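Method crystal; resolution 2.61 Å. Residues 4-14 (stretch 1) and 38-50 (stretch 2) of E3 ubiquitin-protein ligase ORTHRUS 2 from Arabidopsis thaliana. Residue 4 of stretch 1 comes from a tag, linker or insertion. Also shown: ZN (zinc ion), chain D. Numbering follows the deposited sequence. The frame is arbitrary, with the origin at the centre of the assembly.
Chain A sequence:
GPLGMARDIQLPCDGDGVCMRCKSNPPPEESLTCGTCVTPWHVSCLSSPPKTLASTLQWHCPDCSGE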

ATOM      1  N   GLY A   4      -2.818 -15.473   6.149  1.00 57.57           N
ATOM      2  CA  GLY A   4      -2.925 -15.775   4.732  1.00 80.31           C
ATOM      3  C   GLY A   4      -3.844 -16.943   4.425  1.00 96.72           C
ATOM      4  O   GLY A   4      -3.672 -18.035   4.967  1.00104.48           O
ATOM      5  N   MET A   5      -4.810 -16.718   3.530  1.00 85.92           N
ATOM      6  CA  MET A   5      -5.873 -17.692   3.304  1.00 81.62           C
ATOM      7  C   MET A   5      -5.410 -18.853   2.431  1.00 90.24           C
ATOM      8  O   MET A   5      -5.620 -20.022   2.777  1.00 99.15           O
ATOM      9  CB  MET A   5      -7.081 -17.007   2.661  1.00 76.60           C
ATOM     10  CG  MET A   5      -8.072 -16.421   3.645  1.00 75.87           C
ATOM     11  SD  MET A   5      -9.347 -17.599   4.123  1.00 96.11           S
ATOM     12  CE  MET A   5      -9.839 -18.220   2.516  1.00 85.50           C
ATOM     13  N   ALA A   6      -4.783 -18.549   1.297  1.00 87.62           N
ATOM     14  CA  ALA A   6      -4.556 -19.552   0.264  1.00 86.82           C
ATOM     15  C   ALA A   6      -3.520 -20.573   0.712  1.00 88.89           C
ATOM     16  O   ALA A   6      -2.354 -20.232   0.941  1.00 88.75           O
ATOM     17  CB  ALA A   6      -4.115 -18.883  -1.035  1.00 83.05           C
ATOM     18  N   ARG A   7      -3.948 -21.826   0.836  1.00 96.01           N
ATOM     19  CA  ARG A   7      -3.041 -22.942   1.048  1.00 93.23           C
ATOM     20  C   ARG A   7      -2.677 -23.648  -0.251  1.00 96.00           C
ATOM     21  O   ARG A   7      -1.713 -24.421  -0.269  1.00 97.32           O
ATOM     22  CB  ARG A   7      -3.656 -23.945   2.030  1.00 86.73           C
ATOM     23  N   ASP A   8      -3.411 -23.397  -1.326  1.00 96.07           N
ATOM     24  CA  ASP A   8      -3.141 -23.985  -2.635  1.00 89.84           C
ATOM     25  C   ASP A   8      -2.638 -22.878  -3.568  1.00 83.45           C
ATOM     26  O   ASP A   8      -1.696 -22.176  -3.189  1.00 89.68           O
ATOM     27  CB  ASP A   8      -4.380 -24.724  -3.123  1.00 80.52           C
ATOM     28  CG  ASP A   8      -4.042 -25.905  -4.010  1.00 87.21           C
ATOM     29  OD1 ASP A   8      -3.291 -25.718  -4.990  1.00 90.75           O
ATOM     30  OD2 ASP A   8      -4.525 -27.023  -3.727  1.00 90.88           O
ATOM     31  N   ILE A   9      -3.212 -22.694  -4.749  1.00 74.48           N
ATOM     32  CA  ILE A   9      -2.757 -21.669  -5.679  1.00 72.43           C
ATOM     33  C   ILE A   9      -3.444 -20.353  -5.349  1.00 72.07           C
ATOM     34  O   ILE A   9      -4.607 -20.317  -4.931  1.00 70.89           O
ATOM     35  CB  ILE A   9      -3.013 -22.085  -7.143  1.00 73.60           C
ATOM     36  CG1 ILE A   9      -4.400 -22.714  -7.288  1.00 75.95           C
ATOM     37  CG2 ILE A   9      -1.934 -23.046  -7.619  1.00 76.91           C
ATOM     38  CD1 ILE A   9      -4.849 -22.873  -8.728  1.00 77.82           C
ATOM     39  N   GLN A  10      -2.717 -19.256  -5.539  1.00 70.49           N
ATOM     40  CA  GLN A  10      -3.232 -17.917  -5.293  1.00 67.21           C
ATOM     41  C   GLN A  10      -3.712 -17.299  -6.598  1.00 69.46           C
ATOM     42  O   GLN A  10      -3.103 -17.499  -7.654  1.00 73.74           O
ATOM     43  CB  GLN A  10      -2.161 -17.030  -4.656  1.00 63.20           C
ATOM     44  CG  GLN A  10      -1.359 -17.712  -3.561  1.00 63.60           C
ATOM     45  CD  GLN A  10      -0.047 -17.007  -3.275  1.00 67.60           C
ATOM     46  OE1 GLN A  10      -0.017 -15.968  -2.616  1.00 71.81           O
ATOM     47  NE2 GLN A  10       1.048 -17.572  -3.773  1.00 73.13           N
ATOM     48  N   LEU A  11      -4.806 -16.541  -6.520  1.00 70.57           N
ATOM     49  CA  LEU A  11      -5.414 -15.934  -7.691  1.00 63.62           C
ATOM     50  C   LEU A  11      -5.525 -14.424  -7.512  1.00 66.13           C
ATOM     51  O   LEU A  11      -5.794 -13.951  -6.403  1.00 71.13           O
ATOM     52  CB  LEU A  11      -6.807 -16.524  -7.955  1.00 65.04           C
ATOM     53  CG  LEU A  11      -6.834 -17.819  -8.771  1.00 67.44           C
ATOM     54  CD1 LEU A  11      -6.577 -19.020  -7.875  1.00 69.03           C
ATOM     55  CD2 LEU A  11      -8.153 -17.979  -9.510  1.00 73.63           C
ATOM     56  N   PRO A  12      -5.325 -13.644  -8.579  1.00 64.97           N
ATOM     57  CA  PRO A  12      -5.409 -12.184  -8.452  1.00 58.91           C
ATOM     58  C   PRO A  12      -6.840 -11.673  -8.506  1.00 63.95           C
ATOM     59  O   PRO A  12      -7.787 -12.420  -8.239  1.00 66.17           O
ATOM     60  CB  PRO A  12      -4.592 -11.689  -9.650  1.00 58.28           C
ATOM     61  CG  PRO A  12      -4.815 -12.741 -10.687  1.00 63.24           C
ATOM     62  CD  PRO A  12      -4.958 -14.057  -9.947  1.00 69.22           C
ATOM     63  N   CYS A  13      -7.006 -10.401  -8.850  1.00 64.01           N
ATOM     64  CA  CYS A  13      -8.322  -9.787  -8.935  1.00 65.07           C
ATOM     65  C   CYS A  13      -8.783  -9.697 -10.386  1.00 77.48           C
ATOM     66  O   CYS A  13      -8.053 -10.015 -11.328  1.00 76.78           O
ATOM     67  CB  CYS A  13      -8.320  -8.402  -8.282  1.00 69.69           C
ATOM     68  SG  CYS A  13      -8.650  -8.418  -6.502  1.00 88.23           S
ATOM     69  N   ASP A  14     -10.024  -9.232 -10.550  1.00 88.06           N
ATOM     70  CA  ASP A  14     -10.711  -9.346 -11.832  1.00 82.37           C
ATOM     71  C   ASP A  14     -10.133  -8.405 -12.880  1.00 84.38           C
ATOM     72  O   ASP A  14      -9.959  -8.791 -14.042  1.00 95.14           O
ATOM     73  CB  ASP A  14     -12.198  -9.046 -11.651  1.00 81.68           C
ATOM     74  CG  ASP A  14     -13.080 -10.093 -12.279  1.00 90.32           C
ATOM     75  OD1 ASP A  14     -14.283 -10.128 -11.948  1.00 97.22           O
ATOM     76  OD2 ASP A  14     -12.563 -10.896 -13.085  1.00100.66           O
ATOM     77  N   VAL A  38       1.543  -4.259 -11.758  1.00 76.12           N
ATOM     78  CA  VAL A  38       0.400  -3.479 -11.294  1.00 73.79           C
ATOM     79  C   VAL A  38      -0.873  -4.306 -11.436  1.00 72.47           C
ATOM     80  O   VAL A  38      -1.835  -3.890 -12.091  1.00 76.26           O
ATOM     81  CB  VAL A  38       0.292  -2.136 -12.041  1.00 66.04           C
ATOM     82  CG1 VAL A  38      -0.622  -1.183 -11.285  1.00 70.88           C
ATOM     83  CG2 VAL A  38       1.670  -1.520 -12.220  1.00 72.29           C
ATOM     84  N   THR A  39      -0.873  -5.491 -10.840  1.00 72.09           N
ATOM     85  CA  THR A  39      -2.090  -6.287 -10.756  1.00 67.21           C
ATOM     86  C   THR A  39      -2.637  -6.218  -9.342  1.00 71.65           C
ATOM     87  O   THR A  39      -1.874  -6.406  -8.384  1.00 70.36           O
ATOM     88  CB  THR A  39      -1.818  -7.741 -11.135  1.00 66.95           C
ATOM     89  OG1 THR A  39      -1.072  -7.788 -12.357  1.00 79.69           O
ATOM     90  CG2 THR A  39      -3.126  -8.498 -11.316  1.00 62.49           C
ATOM     91  N   PRO A  40      -3.924  -5.936  -9.158  1.00 69.62           N
ATOM     92  CA  PRO A  40      -4.482  -5.917  -7.803  1.00 63.00           C
ATOM     93  C   PRO A  40      -4.690  -7.327  -7.274  1.00 64.96           C
ATOM     94  O   PRO A  40      -5.146  -8.222  -7.989  1.00 71.84           O
ATOM     95  CB  PRO A  40      -5.816  -5.184  -7.979  1.00 63.81           C
ATOM     96  CG  PRO A  40      -6.200  -5.451  -9.393  1.00 67.88           C
ATOM     97  CD  PRO A  40      -4.917  -5.549 -10.176  1.00 70.83           C
ATOM     98  N   TRP A  41      -4.340  -7.518  -6.006  1.00 61.39           N
ATOM     99  CA  TRP A  41      -4.499  -8.796  -5.332  1.00 57.51           C
ATOM    100  C   TRP A  41      -5.273  -8.591  -4.041  1.00 66.94           C
ATOM    101  O   TRP A  41      -5.111  -7.571  -3.363  1.00 79.06           O
ATOM    102  CB  TRP A  41      -3.142  -9.446  -5.023  1.00 56.54           C
ATOM    103  CG  TRP A  41      -2.398  -9.901  -6.237  1.00 55.05           C
ATOM    104  CD1 TRP A  41      -1.802  -9.111  -7.173  1.00 60.79           C
ATOM    105  CD2 TRP A  41      -2.162 -11.254  -6.646  1.00 57.22           C
ATOM    106  NE1 TRP A  41      -1.215  -9.886  -8.143  1.00 63.64           N
ATOM    107  CE2 TRP A  41      -1.420 -11.206  -7.841  1.00 58.50           C
ATOM    108  CE3 TRP A  41      -2.509 -12.502  -6.117  1.00 64.59           C
ATOM    109  CZ2 TRP A  41      -1.017 -12.355  -8.518  1.00 66.33           C
ATOM    110  CZ3 TRP A  41      -2.109 -13.643  -6.792  1.00 67.35           C
ATOM    111  CH2 TRP A  41      -1.370 -13.562  -7.979  1.00 66.88           C
ATOM    112  N   HIS A  42      -6.119  -9.562  -3.703  1.00 62.94           N
ATOM    113  CA  HIS A  42      -6.833  -9.542  -2.431  1.00 66.26           C
ATOM    114  C   HIS A  42      -5.879 -10.007  -1.340  1.00 66.79           C
ATOM    115  O   HIS A  42      -5.492 -11.181  -1.302  1.00 70.86           O
ATOM    116  CB  HIS A  42      -8.075 -10.424  -2.499  1.00 72.80           C
ATOM    117  CG  HIS A  42      -8.977 -10.285  -1.314  1.00 71.33           C
ATOM    118  ND1 HIS A  42     -10.000 -11.169  -1.046  1.00 80.40           N
ATOM    119  CD2 HIS A  42      -9.008  -9.363  -0.322  1.00 71.84           C
ATOM    120  CE1 HIS A  42     -10.622 -10.798   0.058  1.00 80.58           C
ATOM    121  NE2 HIS A  42     -10.040  -9.705   0.518  1.00 75.56           N
ATOM    122  N   VAL A  43      -5.497  -9.088  -0.448  1.00 66.93           N
ATOM    123  CA  VAL A  43      -4.459  -9.385   0.536  1.00 69.22           C
ATOM    124  C   VAL A  43      -4.906 -10.477   1.498  1.00 67.89           C
ATOM    125  O   VAL A  43      -4.071 -11.184   2.076  1.00 72.38           O
ATOM    126  CB  VAL A  43      -4.049  -8.098   1.284  1.00 69.50           C
ATOM    127  CG1 VAL A  43      -4.974  -7.831   2.465  1.00 68.06           C
ATOM    128  CG2 VAL A  43      -2.599  -8.187   1.739  1.00 70.47           C
ATOM    129  N   SER A  44      -6.217 -10.647   1.680  1.00 70.30           N
ATOM    130  CA  SER A  44      -6.703 -11.695   2.570  1.00 69.70           C
ATOM    131  C   SER A  44      -6.434 -13.079   1.993  1.00 71.83           C
ATOM    132  O   SER A  44      -6.085 -14.007   2.731  1.00 73.67           O
ATOM    133  CB  SER A  44      -8.196 -11.506   2.837  1.00 73.45           C
ATOM    134  OG  SER A  44      -8.847 -12.757   2.984  1.00 88.21           O
ATOM    135  N   CYS A  45      -6.578 -13.231   0.678  1.00 74.56           N
ATOM    136  CA  CYS A  45      -6.449 -14.520   0.015  1.00 67.48           C
ATOM    137  C   CYS A  45      -5.014 -14.849  -0.381  1.00 65.40           C
ATOM    138  O   CYS A  45      -4.800 -15.794  -1.147  1.00 77.54           O
ATOM    139  CB  CYS A  45      -7.348 -14.564  -1.223  1.00 63.04           C
ATOM    140  SG  CYS A  45      -9.120 -14.612  -0.863  1.00 71.75           S
ATOM    141  N   LEU A  46      -4.034 -14.097   0.109  1.00 67.53           N
ATOM    142  CA  LEU A  46      -2.646 -14.380  -0.218  1.00 63.36           C
ATOM    143  C   LEU A  46      -2.123 -15.542   0.622  1.00 71.35           C
ATOM    144  O   LEU A  46      -2.706 -15.920   1.641  1.00 76.14           O
ATOM    145  CB  LEU A  46      -1.776 -13.143   0.002  1.00 67.01           C
ATOM    146  CG  LEU A  46      -1.795 -12.084  -1.102  1.00 63.69           C
ATOM    147  CD1 LEU A  46      -0.875 -10.927  -0.746  1.00 65.65           C
ATOM    148  CD2 LEU A  46      -1.402 -12.692  -2.440  1.00 57.98           C
ATOM    149  N   SER A  47      -1.006 -16.116   0.173  1.00 70.43           N
ATOM    150  CA  SER A  47      -0.361 -17.176   0.939  1.00 66.35           C
ATOM    151  C   SER A  47       0.512 -16.597   2.046  1.00 73.70           C
ATOM    152  O   SER A  47       0.451 -17.046   3.196  1.00 80.71           O
ATOM    153  CB  SER A  47       0.467 -18.070   0.013  1.00 68.63           C
ATOM    154  OG  SER A  47      -0.296 -19.170  -0.450  1.00 78.37           O
ATOM    155  N   SER A  48       1.328 -15.599   1.714  1.00 73.82           N
ATOM    156  CA  SER A  48       2.189 -14.918   2.679  1.00 68.52           C
ATOM    157  C   SER A  48       1.968 -13.419   2.535  1.00 63.51           C
ATOM    158  O   SER A  48       2.657 -12.750   1.752  1.00 62.25           O
ATOM    159  CB  SER A  48       3.657 -15.287   2.473  1.00 71.91           C
ATOM    160  OG  SER A  48       3.916 -16.611   2.906  1.00 89.91           O
ATOM    161  N   PRO A  49       1.006 -12.860   3.266  1.00 59.32           N
ATOM    162  CA  PRO A  49       0.805 -11.417   3.216  1.00 54.43           C
ATOM    163  C   PRO A  49       2.032 -10.692   3.726  1.00 61.87           C
ATOM    164  O   PRO A  49       2.813 -11.241   4.529  1.00 68.03           O
ATOM    165  CB  PRO A  49      -0.403 -11.198   4.138  1.00 55.98           C
ATOM    166  CG  PRO A  49      -1.101 -12.521   4.164  1.00 61.79           C
ATOM    167  CD  PRO A  49       0.009 -13.524   4.120  1.00 65.38           C
ATOM    168  N   PRO A  50       2.255  -9.455   3.283  1.00 61.30           N
ATOM    169  CA  PRO A  50       3.435  -8.712   3.740  1.00 63.13           C
ATOM    170  C   PRO A  50       3.369  -8.433   5.234  1.00 67.49           C
ATOM    171  O   PRO A  50       2.302  -8.154   5.786  1.00 79.35           O
ATOM    172  CB  PRO A  50       3.380  -7.420   2.917  1.00 66.71           C
ATOM    173  CG  PRO A  50       1.937  -7.276   2.548  1.00 60.76           C
ATOM    174  CD  PRO A  50       1.456  -8.678   2.320  1.00 59.70           C
TER
HETATM  175 ZN    ZN D 402     -10.303 -12.985  -2.022  1.00 94.69          ZN

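Stretch 1 has no regular helix or strand. It touches stretch 2 at both ends and leaves it at Arg7 to Ile9; the only regular element of stretch 2 is a short strand, residues 40 to 42. The start of stretch 1 lies beside residues 44 to 49, and its end lies beside residues 39 to 42. Together the two stretches bury 731 Å² of surface.

Gly4 comes from a tag. Gly4 CA sits 3.1 Å from Leu46 O and 3.7 Å from Pro49 CD. The fit is tight: a CB at this position would clash with Ser47 O, Leu46 O and Pro49 CD.

Met5 starts the backbone bonding. Met5 N donates to Ser44 O at 3.1 Å. The same Met5 N lies 2.9 Å from Leu46 O. Met5 CB points toward stretch 2 and packs 3.7 Å from Cys45 CA, but the end of the side chain leads away.

Ala6 is buried. Ala6 N makes a weak hydrogen bond to Leu46 O at 3.4 Å. Ala6 CB points toward stretch 2 and comes within 3.2 Å of Cys45 O. Ser47 OG donates to Ala6 O at 2.7 Å, so a side-chain hydroxyl satisfies a backbone carbonyl.

Arg7, Asp8 and Ile9 point their CB atoms away and add almost nothing to the contact. The Arg7 side chain is not modelled beyond CB.

Gln10 turns back toward stretch 2. Gln10 OE1 accepts from Ser47 N at 3.0 Å, with an N-H...O angle of 157°. Ser47 is therefore held twice, through its hydroxyl by Ala6 and through its backbone amide by Gln10. The aliphatic part of Gln10 also meets the indole, with Gln10 CB 4.0 Å from Trp41 CZ3.

The CA-to-CB bond of Leu11 points away. Its backbone still touches the indole, with Leu11 C 3.6 Å from Trp41 CZ3.

Pro12 covers one face of the Trp41 ring. Pro12 CB lies 3.7 Å from the centroid of the six-membered ring of Trp41, only 13° off the ring normal. This is a CH-pi contact, a C-H over the electron-rich indole face, largely dispersion and shape fit. Pro12 CB also packs 3.9 Å from Thr39 CG2.

Cys13 is buried. Cys13 N donates to Pro40 O at 3.0 Å, tying stretch 1 to the strand. Cys13 CB packs 3.8 Å from Pro40 CG, an apolar contact. Cys13 SG lies 3.9 Å from His42 N.

Stretch 2 is also anchored by zinc, bound by His42 ND1 at 2.1 Å and Cys45 SG at 2.3 Å, with two further ligands elsewhere in the structure.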